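PDB 1FMJ: retinol dehydratase from Spodoptera frugiperda, which binds retinol and adenosine 3',5'-diphosphate and, as a sulfotransferase-family enzyme, dehydrates retinol, probably by way of sulfonate transfer. Local coordinates for residues E12-N17 against Y35-P40. Numbering follows the deposited sequence.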
loop_
_atom_site.group_PDB
_atom_site.type_symbol
_atom_site.label_atom_id
_atom_site.label_comp_id
_atom_site.label_asym_id
_atom_site.label_seq_id
_atom_site.Cartn_x
_atom_site.Cartn_y
_atom_site.Cartn_z
ATOM N N GLU A 12 3.275 22.559 1.412
ATOM C CA GLU A 12 1.986 23.220 1.332
ATOM C C GLU A 12 1.147 22.294 0.466
ATOM O O GLU A 12 1.690 21.489 -0.290
ATOM C CB GLU A 12 2.103 24.580 0.649
ATOM C CG GLU A 12 3.038 25.559 1.322
ATOM C CD GLU A 12 2.924 26.947 0.727
ATOM O OE1 GLU A 12 2.754 27.046 -0.508
ATOM O OE2 GLU A 12 3.013 27.936 1.486
ATOM N N PHE A 13 -0.170 22.398 0.579
ATOM C CA PHE A 13 -1.052 21.562 -0.213
ATOM C C PHE A 13 -1.988 22.461 -1.000
ATOM O O PHE A 13 -2.171 23.634 -0.667
ATOM C CB PHE A 13 -1.862 20.629 0.698
ATOM C CG PHE A 13 -2.891 21.338 1.533
ATOM C CD1 PHE A 13 -4.172 21.573 1.034
ATOM C CD2 PHE A 13 -2.579 21.780 2.818
ATOM C CE1 PHE A 13 -5.132 22.236 1.805
ATOM C CE2 PHE A 13 -3.530 22.444 3.593
ATOM C CZ PHE A 13 -4.809 22.672 3.087
ATOM N N ARG A 14 -2.569 21.918 -2.055
ATOM C CA ARG A 14 -3.493 22.701 -2.858
ATOM C C ARG A 14 -4.649 21.820 -3.256
ATOM O O ARG A 14 -4.508 20.597 -3.370
ATOM C CB ARG A 14 -2.819 23.237 -4.123
ATOM C CG ARG A 14 -2.572 22.185 -5.197
ATOM C CD ARG A 14 -2.003 22.827 -6.449
ATOM N NE ARG A 14 -1.704 21.862 -7.506
ATOM C CZ ARG A 14 -2.618 21.145 -8.157
ATOM N NH1 ARG A 14 -3.903 21.277 -7.860
ATOM N NH2 ARG A 14 -2.245 20.297 -9.110
ATOM N N GLU A 15 -5.794 22.454 -3.457
ATOM C CA GLU A 15 -6.989 21.748 -3.871
ATOM C C GLU A 15 -6.735 21.372 -5.319
ATOM O O GLU A 15 -5.811 21.894 -5.946
ATOM C CB GLU A 15 -8.198 22.676 -3.786
ATOM C CG GLU A 15 -8.469 23.250 -2.399
ATOM C CD GLU A 15 -8.961 22.204 -1.421
ATOM O OE1 GLU A 15 -9.794 21.366 -1.830
ATOM O OE2 GLU A 15 -8.529 22.226 -0.243
ATOM N N LEU A 16 -7.538 20.455 -5.841
ATOM C CA LEU A 16 -7.405 20.040 -7.229
ATOM C C LEU A 16 -8.026 21.150 -8.079
ATOM O O LEU A 16 -9.025 21.748 -7.682
ATOM C CB LEU A 16 -8.152 18.719 -7.441
ATOM C CG LEU A 16 -7.490 17.495 -6.799
ATOM C CD1 LEU A 16 -8.492 16.364 -6.574
ATOM C CD2 LEU A 16 -6.354 17.043 -7.699
ATOM N N ASN A 17 -7.433 21.451 -9.231
ATOM C CA ASN A 17 -8.003 22.492 -10.083
ATOM C C ASN A 17 -9.265 21.927 -10.729
ATOM O O ASN A 17 -9.582 20.753 -10.549
ATOM C CB ASN A 17 -6.993 22.957 -11.146
ATOM C CG ASN A 17 -6.497 21.831 -12.030
ATOM O OD1 ASN A 17 -7.279 21.139 -12.685
ATOM N ND2 ASN A 17 -5.182 21.655 -12.069
ATOM N N TYR A 35 -9.548 14.548 -1.849
ATOM C CA TYR A 35 -8.089 14.679 -1.917
ATOM C C TYR A 35 -7.591 16.131 -1.971
ATOM O O TYR A 35 -8.369 17.081 -2.079
ATOM C CB TYR A 35 -7.533 13.998 -3.172
ATOM C CG TYR A 35 -7.783 12.514 -3.334
ATOM C CD1 TYR A 35 -8.868 12.048 -4.071
ATOM C CD2 TYR A 35 -6.873 11.579 -2.841
ATOM C CE1 TYR A 35 -9.035 10.697 -4.328
ATOM C CE2 TYR A 35 -7.034 10.218 -3.092
ATOM C CZ TYR A 35 -8.113 9.787 -3.840
ATOM O OH TYR A 35 -8.265 8.457 -4.123
ATOM N N VAL A 36 -6.268 16.262 -1.900
ATOM C CA VAL A 36 -5.547 17.524 -2.016
ATOM C C VAL A 36 -4.141 17.116 -2.431
ATOM O O VAL A 36 -3.664 16.042 -2.051
ATOM C CB VAL A 36 -5.450 18.322 -0.688
ATOM C CG1 VAL A 36 -6.839 18.715 -0.204
ATOM C CG2 VAL A 36 -4.698 17.516 0.358
ATOM N N LYS A 37 -3.498 17.952 -3.238
ATOM C CA LYS A 37 -2.139 17.696 -3.703
ATOM C C LYS A 37 -1.202 18.091 -2.563
ATOM O O LYS A 37 -1.427 19.107 -1.903
ATOM C CB LYS A 37 -1.840 18.556 -4.933
ATOM C CG LYS A 37 -1.483 17.788 -6.206
ATOM C CD LYS A 37 -2.677 17.077 -6.806
ATOM C CE LYS A 37 -2.381 16.593 -8.228
ATOM N NZ LYS A 37 -1.301 15.556 -8.293
ATOM N N LEU A 38 -0.155 17.310 -2.331
ATOM C CA LEU A 38 0.762 17.621 -1.236
ATOM C C LEU A 38 2.219 17.707 -1.654
ATOM O O LEU A 38 2.748 16.791 -2.272
ATOM C CB LEU A 38 0.620 16.582 -0.116
ATOM C CG LEU A 38 1.476 16.823 1.131
ATOM C CD1 LEU A 38 1.205 18.240 1.639
ATOM C CD2 LEU A 38 1.163 15.792 2.210
ATOM N N GLY A 39 2.870 18.814 -1.306
ATOM C CA GLY A 39 4.272 18.987 -1.652
ATOM C C GLY A 39 4.518 19.403 -3.094
ATOM O O GLY A 39 3.597 19.407 -3.909
ATOM N N PRO A 40 5.763 19.760 -3.440
ATOM C CA PRO A 40 6.112 20.180 -4.802
ATOM C C PRO A 40 5.824 19.115 -5.856
ATOM O O PRO A 40 5.684 19.429 -7.037
ATOM C CB PRO A 40 7.600 20.509 -4.691
ATOM C CG PRO A 40 8.066 19.575 -3.598
ATOM C CD PRO A 40 6.961 19.710 -2.583
HETATM O O HOH W 1 -9.210 19.114 -3.931
#
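L16 N and Y35 O meet through a water where the direct pairing of the segments ends. The water accepts from L16 N and donates to Y35 O, at 2.9 Å from each, and also donates to E15 OE1. A bend at chi2 (-70°) brings E15 CD back toward segment 35-40, where OE1 meets the water. OE2 forms a salt bridge with R47 and lies in plane at the edge of the F13 ring.

Beyond the water the strands run antiparallel. R14 and K37 form a hydrogen-bonded pair: K37 N donates to R14 O at 2.8 Å, and R14 N donates back to K37 O. One step on, F13 faces L38 as a non-hydrogen-bonded pair. G39 N then donates to E12 O at 3.1 Å.

The side chains of R14 and K37 lie side by side and point the same way. K37 CG sits 3.9 Å above one face of the R14 guanidinium, offset toward its rim. R14 NH1 donates in that plane to E15 O (2.8 Å), while NH2 forms a salt bridge with E20 of helix 18-24. K37 NZ bonds instead to the carbonyls of G42 and G220. L16 crosses the lysine chain at about a right angle, and its CD2 meets K37 CD at 3.8 Å.

The F13 and L38 side chains lie on the other face of the sheet. F13 CD1 touches V36 CB at 3.9 Å, and F13 CB meets L38 CD1.

Strand 13-14 is an outer strand of the small antiparallel sheet, with 35-38 in the middle and 43-46 beyond, apart from the parallel sheet. R14 NH2 and K37 NZ lie 4.9 Å apart. E20 probably offsets the arginine charge while the two carbonyls hold the lysine, consistent with the chains lying side by side.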